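Local coordinates for histidyl-trna synthetase (Thermus thermophilus, PDB 1H4V), which catalyses the ATP-dependent attachment of L-histidine to tRNA(His), working as a homodimeric class II aminoacyl-tRNA synthetase, at residues K29-A34 and H125-E130; V161-V166 and K238-H243; A350-P353 and E358-L361; A378-F383 and P413-Q418. All coordinates share one frame; numbering follows the deposited sequence.

Interaction 1: K29-A34 and H125-E130; sequences KVLEAA and HQVNYE
Leu31, near the end of helix 14-33, comes down on strand 123-132 with its CA 7.6 Å from the CA of Tyr129, the closest pair of CA atoms across the two segments. This is helix-on-sheet packing in the catalytic fold of class II synthetases, where a helix lies against a largely antiparallel sheet; strand 123-132 pairs with strand 102-111 in the hairpin that corresponds to class II motif 2. One leucine carries the helix side of the contact. Its CG meets Tyr129 CD1 at 3.9 Å, the leucine coming at the ring obliquely, while its CD2 lies 4.0 Å from Val127 CG1. Val127 and Tyr129, two residues apart on the strand, both point their CB toward the helix, and Leu31 bridges them. Tyr129 has CG anti to its own N (chi1 168°), which brings CD1 to Leu31 CG. Other groups close in: Tyr129 meets the ring of Phe305 and packs on Leu146, and Leu31 also touches Trp105 and Cys150. The end of the helix faces the second subunit, whose Arg352 packs on Ala34, so the contact lies just inside the dimer interface. Asn128 turns its CB away from the helix, and on that other side of the strand its OD1 receives Gln126 NE2 at 2.8 Å, in the carbonyl plane and on a lone pair.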
# COMPACT_ATOMS: atom_id res chain seq x y z
N LYS A 29 -6.14 11.79 6.38
CA LYS A 29 -6.55 13.19 6.56
C LYS A 29 -6.64 13.60 8.03
O LYS A 29 -6.09 14.63 8.42
CB LYS A 29 -7.90 13.46 5.88
CG LYS A 29 -8.43 14.89 6.09
CD LYS A 29 -9.78 15.11 5.43
CE LYS A 29 -10.91 14.36 6.14
NZ LYS A 29 -12.27 14.69 5.61
N VAL A 30 -7.32 12.80 8.84
CA VAL A 30 -7.45 13.16 10.25
C VAL A 30 -6.15 13.01 11.04
O VAL A 30 -5.82 13.87 11.85
CB VAL A 30 -8.58 12.33 10.96
CG1 VAL A 30 -9.79 12.20 10.05
CG2 VAL A 30 -8.07 10.99 11.38
N LEU A 31 -5.40 11.94 10.79
CA LEU A 31 -4.15 11.73 11.50
C LEU A 31 -3.05 12.72 11.12
O LEU A 31 -2.28 13.14 11.98
CB LEU A 31 -3.67 10.29 11.30
CG LEU A 31 -4.10 9.23 12.34
CD1 LEU A 31 -5.37 9.61 13.04
CD2 LEU A 31 -4.23 7.87 11.66
N GLU A 32 -2.98 13.11 9.85
CA GLU A 32 -1.94 14.06 9.47
C GLU A 32 -2.30 15.50 9.84
O GLU A 32 -1.43 16.36 9.91
CB GLU A 32 -1.59 13.92 7.97
CG GLU A 32 -0.98 12.53 7.66
CD GLU A 32 -0.33 12.41 6.30
OE1 GLU A 32 -0.82 13.03 5.33
OE2 GLU A 32 0.67 11.66 6.19
N ALA A 33 -3.58 15.74 10.13
CA ALA A 33 -4.02 17.07 10.54
C ALA A 33 -3.63 17.23 12.00
O ALA A 33 -3.52 18.34 12.51
CB ALA A 33 -5.52 17.21 10.39
N ALA A 34 -3.43 16.10 12.70
CA ALA A 34 -3.04 16.15 14.10
C ALA A 34 -1.54 16.00 14.26
O ALA A 34 -1.04 15.76 15.35
CB ALA A 34 -3.76 15.08 14.87
N HIS A 125 -5.96 -5.76 6.95
CA HIS A 125 -5.29 -4.47 6.92
C HIS A 125 -5.74 -3.62 8.09
O HIS A 125 -6.90 -3.67 8.52
CB HIS A 125 -5.60 -3.74 5.61
CG HIS A 125 -5.19 -4.49 4.39
ND1 HIS A 125 -5.86 -5.61 3.94
CD2 HIS A 125 -4.14 -4.32 3.55
CE1 HIS A 125 -5.25 -6.09 2.88
NE2 HIS A 125 -4.20 -5.33 2.62
N GLN A 126 -4.82 -2.85 8.65
CA GLN A 126 -5.22 -1.99 9.74
C GLN A 126 -4.49 -0.69 9.69
O GLN A 126 -3.44 -0.57 9.04
CB GLN A 126 -5.03 -2.67 11.10
CG GLN A 126 -3.67 -3.19 11.45
CD GLN A 126 -3.60 -3.66 12.91
OE1 GLN A 126 -4.48 -4.39 13.39
NE2 GLN A 126 -2.56 -3.24 13.63
N VAL A 127 -5.08 0.31 10.33
CA VAL A 127 -4.47 1.62 10.40
C VAL A 127 -3.94 1.75 11.82
O VAL A 127 -4.64 1.43 12.77
CB VAL A 127 -5.50 2.73 10.13
CG1 VAL A 127 -4.91 4.09 10.51
CG2 VAL A 127 -5.91 2.70 8.66
N ASN A 128 -2.70 2.19 11.95
CA ASN A 128 -2.11 2.36 13.28
C ASN A 128 -1.73 3.80 13.51
O ASN A 128 -1.27 4.48 12.60
CB ASN A 128 -0.85 1.50 13.45
CG ASN A 128 -1.16 0.05 13.76
OD1 ASN A 128 -1.45 -0.75 12.87
ND2 ASN A 128 -1.11 -0.30 15.04
N TYR A 129 -1.91 4.24 14.75
CA TYR A 129 -1.54 5.58 15.16
C TYR A 129 -0.76 5.41 16.46
O TYR A 129 -1.20 4.70 17.37
CB TYR A 129 -2.77 6.44 15.45
CG TYR A 129 -2.40 7.72 16.16
CD1 TYR A 129 -1.77 8.77 15.48
CD2 TYR A 129 -2.64 7.88 17.52
CE1 TYR A 129 -1.39 9.94 16.13
CE2 TYR A 129 -2.26 9.03 18.19
CZ TYR A 129 -1.64 10.06 17.49
OH TYR A 129 -1.28 11.21 18.15
N GLU A 130 0.39 6.07 16.55
CA GLU A 130 1.23 5.97 17.73
C GLU A 130 1.85 7.32 18.11
O GLU A 130 2.41 8.03 17.27
CB GLU A 130 2.33 4.94 17.46
CG GLU A 130 2.33 3.68 18.32
CD GLU A 130 1.00 2.93 18.35
OE1 GLU A 130 0.46 2.75 19.45
OE2 GLU A 130 0.51 2.50 17.28

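Interaction 2: V161-V166 and K238-H243; sequences VKLSSV and KEVERH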
# COMPACT_ATOMS: atom_id res chain seq x y z
N VAL A 161 -17.78 4.36 22.74
CA VAL A 161 -16.42 4.46 23.25
C VAL A 161 -16.31 3.89 24.66
O VAL A 161 -17.01 4.34 25.57
CB VAL A 161 -15.96 5.93 23.27
CG1 VAL A 161 -14.55 6.03 23.86
CG2 VAL A 161 -15.99 6.50 21.87
N LYS A 162 -15.45 2.90 24.83
CA LYS A 162 -15.26 2.30 26.15
C LYS A 162 -13.86 2.57 26.65
O LYS A 162 -12.87 2.31 25.96
CB LYS A 162 -15.58 0.80 26.08
CG LYS A 162 -17.03 0.59 25.68
CD LYS A 162 -17.52 -0.82 25.86
CE LYS A 162 -18.98 -0.92 25.43
NZ LYS A 162 -19.83 0.11 26.11
N LEU A 163 -13.78 3.12 27.85
CA LEU A 163 -12.53 3.51 28.46
C LEU A 163 -12.25 2.73 29.74
O LEU A 163 -13.16 2.22 30.39
CB LEU A 163 -12.56 5.01 28.76
CG LEU A 163 -11.36 5.68 29.43
CD1 LEU A 163 -10.13 5.55 28.55
CD2 LEU A 163 -11.67 7.15 29.69
N SER A 164 -10.97 2.62 30.09
CA SER A 164 -10.57 1.91 31.29
C SER A 164 -9.09 2.12 31.53
O SER A 164 -8.43 2.87 30.81
CB SER A 164 -10.86 0.41 31.14
OG SER A 164 -10.44 -0.31 32.29
N SER A 165 -8.57 1.43 32.54
CA SER A 165 -7.16 1.52 32.90
C SER A 165 -6.65 0.19 33.40
O SER A 165 -7.40 -0.59 33.98
CB SER A 165 -6.95 2.59 33.98
OG SER A 165 -5.62 2.55 34.45
N VAL A 166 -5.36 -0.07 33.17
CA VAL A 166 -4.75 -1.30 33.64
C VAL A 166 -3.70 -0.99 34.71
O VAL A 166 -2.94 -1.86 35.12
CB VAL A 166 -4.12 -2.10 32.48
CG1 VAL A 166 -5.20 -2.54 31.51
CG2 VAL A 166 -3.07 -1.26 31.78
N LYS A 238 -8.31 9.98 35.60
CA LYS A 238 -9.25 11.07 35.82
C LYS A 238 -8.94 12.21 34.84
O LYS A 238 -9.85 12.83 34.31
CB LYS A 238 -9.18 11.58 37.26
N GLU A 239 -7.66 12.46 34.59
CA GLU A 239 -7.26 13.50 33.64
C GLU A 239 -7.80 13.14 32.25
O GLU A 239 -8.39 13.99 31.56
CB GLU A 239 -5.74 13.61 33.59
CG GLU A 239 -5.10 14.19 34.84
CD GLU A 239 -5.29 15.69 34.95
OE1 GLU A 239 -4.73 16.43 34.11
OE2 GLU A 239 -5.99 16.15 35.88
N VAL A 240 -7.59 11.90 31.83
CA VAL A 240 -8.07 11.46 30.52
C VAL A 240 -9.58 11.65 30.42
O VAL A 240 -10.08 12.14 29.40
CB VAL A 240 -7.74 9.97 30.26
CG1 VAL A 240 -8.21 9.57 28.87
CG2 VAL A 240 -6.25 9.74 30.41
N GLU A 241 -10.30 11.27 31.47
CA GLU A 241 -11.75 11.42 31.49
C GLU A 241 -12.14 12.89 31.35
O GLU A 241 -13.05 13.23 30.59
CB GLU A 241 -12.33 10.87 32.80
CG GLU A 241 -12.14 9.38 33.01
CD GLU A 241 -12.72 8.90 34.33
OE1 GLU A 241 -13.93 9.06 34.54
OE2 GLU A 241 -11.95 8.35 35.16
N ARG A 242 -11.44 13.75 32.08
CA ARG A 242 -11.75 15.18 32.03
C ARG A 242 -11.64 15.72 30.61
O ARG A 242 -12.51 16.45 30.15
CB ARG A 242 -10.81 15.96 32.96
CG ARG A 242 -11.21 17.43 33.09
CD ARG A 242 -10.27 18.20 34.01
NE ARG A 242 -8.98 18.45 33.38
CZ ARG A 242 -8.00 19.16 33.94
NH1 ARG A 242 -8.18 19.69 35.15
NH2 ARG A 242 -6.86 19.36 33.30
N HIS A 243 -10.57 15.34 29.90
CA HIS A 243 -10.40 15.81 28.53
C HIS A 243 -11.51 15.36 27.59
O HIS A 243 -12.00 16.16 26.79
CB HIS A 243 -9.04 15.37 27.98
CG HIS A 243 -7.88 15.96 28.72
ND1 HIS A 243 -7.87 17.27 29.15
CD2 HIS A 243 -6.71 15.42 29.12
CE1 HIS A 243 -6.74 17.51 29.79
NE2 HIS A 243 -6.02 16.40 29.79
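Leu163 against Val240 and Glu241 is a small, buried apolar contact between strand 160-165, next to the edge of the large catalytic-domain sheet, and helix 231-246, which covers that end of the sheet. The nearest backbone pair is Leu163 and Glu241, their CA atoms 8.5 Å apart, a spacing that the side chains must bridge. Leu163 does so mainly with its CD2 methyl. With CG anti to the backbone N (chi1 179°), the leucine reaches out from the strand and sets CD2 4.0 Å from Glu241 CG. The same CD2 lies 4.3 Å from Val240 CG1, so one methyl sits against two successive residues of the helix. Thr267 and Phe269 of the adjoining strand 267-272, together with Tyr251 of the edge strand, also pack on Leu163 and extend the apolar layer. Glu241 takes part through its aliphatic stem: the chain runs extended beyond CG (chi2 179°) and crosses the leucine at a slant. Its carboxylate is carried past the methyl to Tyr251, whose OH is hydrogen-bonded to OE1. Two residues beyond Glu241, His243 ND1 is hydrogen-bonded to Tyr346 OH of the second subunit, which places this helix at the dimer interface. Across the two segments the chemistry is hydrocarbon on hydrocarbon, with Glu241 split in use: methylenes for the sheet, charge for Tyr251. The fit therefore probably rests on shape and burial rather than on directional bonds.

Interaction 3: A350-P353 and E358-L361; sequences ALRP and EYAL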
# COMPACT_ATOMS: atom_id res chain seq x y z
N ALA A 350 -2.78 10.07 -28.00
CA ALA A 350 -2.50 11.50 -28.13
C ALA A 350 -3.28 12.32 -27.10
O ALA A 350 -2.92 13.46 -26.80
CB ALA A 350 -2.87 11.97 -29.54
N LEU A 351 -4.34 11.73 -26.55
CA LEU A 351 -5.17 12.40 -25.57
C LEU A 351 -4.83 12.05 -24.12
O LEU A 351 -5.26 12.74 -23.20
CB LEU A 351 -6.65 12.08 -25.86
CG LEU A 351 -7.15 12.59 -27.22
CD1 LEU A 351 -8.52 12.02 -27.53
CD2 LEU A 351 -7.19 14.12 -27.20
N ARG A 352 -4.07 10.98 -23.92
CA ARG A 352 -3.68 10.53 -22.58
C ARG A 352 -2.36 11.19 -22.17
O ARG A 352 -1.55 11.54 -23.02
CB ARG A 352 -3.45 9.02 -22.54
CG ARG A 352 -4.59 8.15 -22.93
CD ARG A 352 -4.03 6.81 -23.36
NE ARG A 352 -5.08 5.84 -23.60
CZ ARG A 352 -4.88 4.60 -24.02
NH1 ARG A 352 -3.64 4.17 -24.27
NH2 ARG A 352 -5.92 3.80 -24.18
N PRO A 353 -2.12 11.31 -20.85
CA PRO A 353 -3.03 10.89 -19.78
C PRO A 353 -3.91 12.02 -19.23
O PRO A 353 -4.63 11.82 -18.25
CB PRO A 353 -2.07 10.38 -18.72
CG PRO A 353 -0.96 11.37 -18.83
CD PRO A 353 -0.75 11.48 -20.33
N GLU A 358 -10.39 5.64 -24.14
CA GLU A 358 -10.32 4.22 -24.44
C GLU A 358 -10.84 3.93 -25.84
O GLU A 358 -11.44 4.79 -26.48
CB GLU A 358 -11.10 3.43 -23.39
CG GLU A 358 -10.46 3.52 -22.00
CD GLU A 358 -11.29 2.86 -20.91
OE1 GLU A 358 -11.60 1.66 -21.06
OE2 GLU A 358 -11.61 3.54 -19.92
N TYR A 359 -10.62 2.72 -26.31
CA TYR A 359 -11.05 2.36 -27.65
C TYR A 359 -11.33 0.87 -27.77
O TYR A 359 -10.77 0.07 -27.03
CB TYR A 359 -9.95 2.76 -28.64
CG TYR A 359 -8.63 2.08 -28.33
CD1 TYR A 359 -8.38 0.77 -28.75
CD2 TYR A 359 -7.66 2.72 -27.56
CE1 TYR A 359 -7.21 0.12 -28.39
CE2 TYR A 359 -6.48 2.07 -27.19
CZ TYR A 359 -6.27 0.77 -27.61
OH TYR A 359 -5.14 0.10 -27.21
N ALA A 360 -12.19 0.50 -28.71
CA ALA A 360 -12.52 -0.90 -28.94
C ALA A 360 -11.43 -1.46 -29.85
O ALA A 360 -10.90 -0.74 -30.70
CB ALA A 360 -13.89 -1.01 -29.61
N LEU A 361 -11.10 -2.73 -29.67
CA LEU A 361 -10.06 -3.36 -30.49
C LEU A 361 -10.55 -3.94 -31.81
O LEU A 361 -9.73 -4.31 -32.65
CB LEU A 361 -9.35 -4.46 -29.72
CG LEU A 361 -8.03 -4.08 -29.05
CD1 LEU A 361 -7.43 -5.34 -28.41
CD2 LEU A 361 -7.08 -3.49 -30.08
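Arg352 contributes the most surface to this contact, stretching from the loop after helix 338-351 across to Tyr359 and Glu358 on strand 357-359. The chain is extended from CG to NE, and it delivers NH2 to within 3.5 Å of Tyr359 CE2. Guanidinium and ring are turned 32° against each other, and the two side chains cross at about a right angle, a slanting approach rather than a stack. Tyr359 holds CG between its backbone N and carbonyl carbon (chi1 59°), which stands the ring up beside the arginine. Glu358 meets the guanidinium edge through its backbone, CA lying 4.4 Å from Arg352 NH2, while its CB points away and its OE2 forms a salt bridge with Arg356. Several groups fix the arginine head: NH2 is hydrogen-bonded to Ala357 O, and NH1 forms salt bridges with Glu349 and with Glu142 of the second subunit. These two carboxylates, one from each subunit, probably balance the guanidinium charge and would hold its rotation. Helix end and strand thus meet within the beta-alpha-beta unit of strand 331-335, helix 338-351 and strand 357-359, part of the alpha/beta anticodon-binding domain of class IIa synthetases.

Interaction 4: A378-F383 and P413-Q418; sequences AAFAGF and PGYLLQ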
# COMPACT_ATOMS: atom_id res chain seq x y z
N ALA A 378 -19.10 6.60 -20.73
CA ALA A 378 -18.21 7.58 -21.35
C ALA A 378 -18.89 8.93 -21.47
O ALA A 378 -20.09 9.02 -21.70
CB ALA A 378 -17.77 7.10 -22.72
N ALA A 379 -18.12 10.00 -21.31
CA ALA A 379 -18.66 11.34 -21.46
C ALA A 379 -18.91 11.52 -22.96
O ALA A 379 -19.98 11.97 -23.38
CB ALA A 379 -17.67 12.38 -20.95
N PHE A 380 -17.91 11.15 -23.77
CA PHE A 380 -18.01 11.25 -25.22
C PHE A 380 -17.74 9.93 -25.91
O PHE A 380 -17.02 9.09 -25.39
CB PHE A 380 -17.00 12.25 -25.79
CG PHE A 380 -17.33 13.68 -25.54
CD1 PHE A 380 -16.99 14.29 -24.34
CD2 PHE A 380 -17.98 14.44 -26.52
CE1 PHE A 380 -17.29 15.64 -24.11
CE2 PHE A 380 -18.28 15.78 -26.30
CZ PHE A 380 -17.93 16.38 -25.09
N ALA A 381 -18.33 9.77 -27.08
CA ALA A 381 -18.12 8.59 -27.89
C ALA A 381 -17.43 9.16 -29.13
O ALA A 381 -17.70 10.29 -29.52
CB ALA A 381 -19.44 7.96 -28.28
N GLY A 382 -16.51 8.40 -29.71
CA GLY A 382 -15.80 8.87 -30.89
C GLY A 382 -15.93 7.85 -31.99
O GLY A 382 -15.97 6.64 -31.73
N PHE A 383 -16.01 8.31 -33.23
CA PHE A 383 -16.14 7.38 -34.33
C PHE A 383 -15.09 7.62 -35.40
O PHE A 383 -14.88 8.75 -35.84
CB PHE A 383 -17.54 7.46 -34.94
CG PHE A 383 -18.63 7.12 -33.97
CD1 PHE A 383 -19.07 8.06 -33.04
CD2 PHE A 383 -19.19 5.84 -33.96
CE1 PHE A 383 -20.05 7.73 -32.11
CE2 PHE A 383 -20.18 5.50 -33.03
CZ PHE A 383 -20.60 6.44 -32.10
N PRO A 413 -8.16 17.45 -28.66
CA PRO A 413 -7.72 17.68 -27.28
C PRO A 413 -8.35 18.96 -26.70
O PRO A 413 -8.96 18.95 -25.63
CB PRO A 413 -6.20 17.81 -27.40
CG PRO A 413 -5.88 17.03 -28.62
CD PRO A 413 -7.00 17.40 -29.57
N GLY A 414 -8.19 20.05 -27.44
CA GLY A 414 -8.71 21.33 -26.99
C GLY A 414 -10.21 21.32 -26.81
O GLY A 414 -10.72 21.80 -25.81
N TYR A 415 -10.92 20.77 -27.79
CA TYR A 415 -12.37 20.72 -27.74
C TYR A 415 -12.86 19.93 -26.52
O TYR A 415 -13.76 20.38 -25.80
CB TYR A 415 -12.90 20.07 -29.02
CG TYR A 415 -14.39 19.90 -29.03
CD1 TYR A 415 -15.23 20.91 -29.53
CD2 TYR A 415 -14.98 18.75 -28.50
CE1 TYR A 415 -16.62 20.77 -29.50
CE2 TYR A 415 -16.36 18.59 -28.47
CZ TYR A 415 -17.18 19.60 -28.97
OH TYR A 415 -18.54 19.43 -28.94
N LEU A 416 -12.27 18.75 -26.31
CA LEU A 416 -12.65 17.90 -25.19
C LEU A 416 -12.38 18.58 -23.86
O LEU A 416 -13.17 18.46 -22.92
CB LEU A 416 -11.91 16.57 -25.26
CG LEU A 416 -12.31 15.60 -26.38
CD1 LEU A 416 -11.24 14.57 -26.56
CD2 LEU A 416 -13.64 14.94 -26.05
N LEU A 417 -11.26 19.29 -23.77
CA LEU A 417 -10.89 19.98 -22.54
C LEU A 417 -11.83 21.14 -22.24
O LEU A 417 -12.18 21.38 -21.09
CB LEU A 417 -9.45 20.49 -22.63
CG LEU A 417 -8.55 20.09 -21.45
CD1 LEU A 417 -9.04 20.75 -20.17
CD2 LEU A 417 -8.56 18.56 -21.31
N GLN A 418 -12.24 21.87 -23.28
CA GLN A 418 -13.15 22.99 -23.11
C GLN A 418 -14.52 22.46 -22.67
O GLN A 418 -15.24 23.12 -21.93
CB GLN A 418 -13.29 23.74 -24.43
CG GLN A 418 -14.44 24.74 -24.48
CD GLN A 418 -14.26 25.92 -23.54
OE1 GLN A 418 -13.26 26.65 -23.62
NE2 GLN A 418 -15.22 26.12 -22.65
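Backbone hydrogen bonds such as Leu417 N to Pro413 O, 3.0 Å long, wind the C-terminal helix that holds Tyr415 and Leu416 against Phe380 of strand 380-384. Across the contact itself everything is apolar. Leu416 lays its CD2 methyl over one face of the Phe380 ring, a CH-pi contact 4.1 Å from the centroid and 21° off the ring normal. The methyl is shifted toward the rim, nearest to Phe380 CD1 at 3.8 Å. Tyr415 reaches the same ring elsewhere: it keeps CG opposite its N (chi1 177°), beside the carbonyl carbon, and its ring swings off the helix to bring CE2 to 4.0 Å from Phe380 CE2. There the edge of the tyrosine does the touching, and the two side chains cross at about a right angle. With only an alanine at Phe380, the Leu416 methyl would probably lose its ring face and the Tyr415 edge its neighbour, and a gap would open between strand and helix. Leu331 on the adjacent parallel strand and Leu396 on the antiparallel one continue this apolar layer. A helix closing over one face of a mixed five-stranded sheet in this way belongs to the alpha/beta anticodon-binding domain.

Along the chain the four contacts follow in series, each closing before the next opens. Interactions 1 and 2 share the large sheet of the catalytic domain, their centres about 20 Å apart, interaction 1 near the centre of the folded chain and interaction 2 toward the sheet's edge. Interactions 3 and 4 lie in the anticodon-binding domain, centres about 11 Å apart, on one five-stranded sheet; Leu351 joins them by packing on Pro413 and Leu416. Interactions 2 and 4 stand about 57 Å apart, on opposite sides of the chain's centre. Interactions 1 and 3, their centres about 37 Å apart within one chain, both touch the second subunit: the anticodon-binding domain of each subunit meets the catalytic domain of the other.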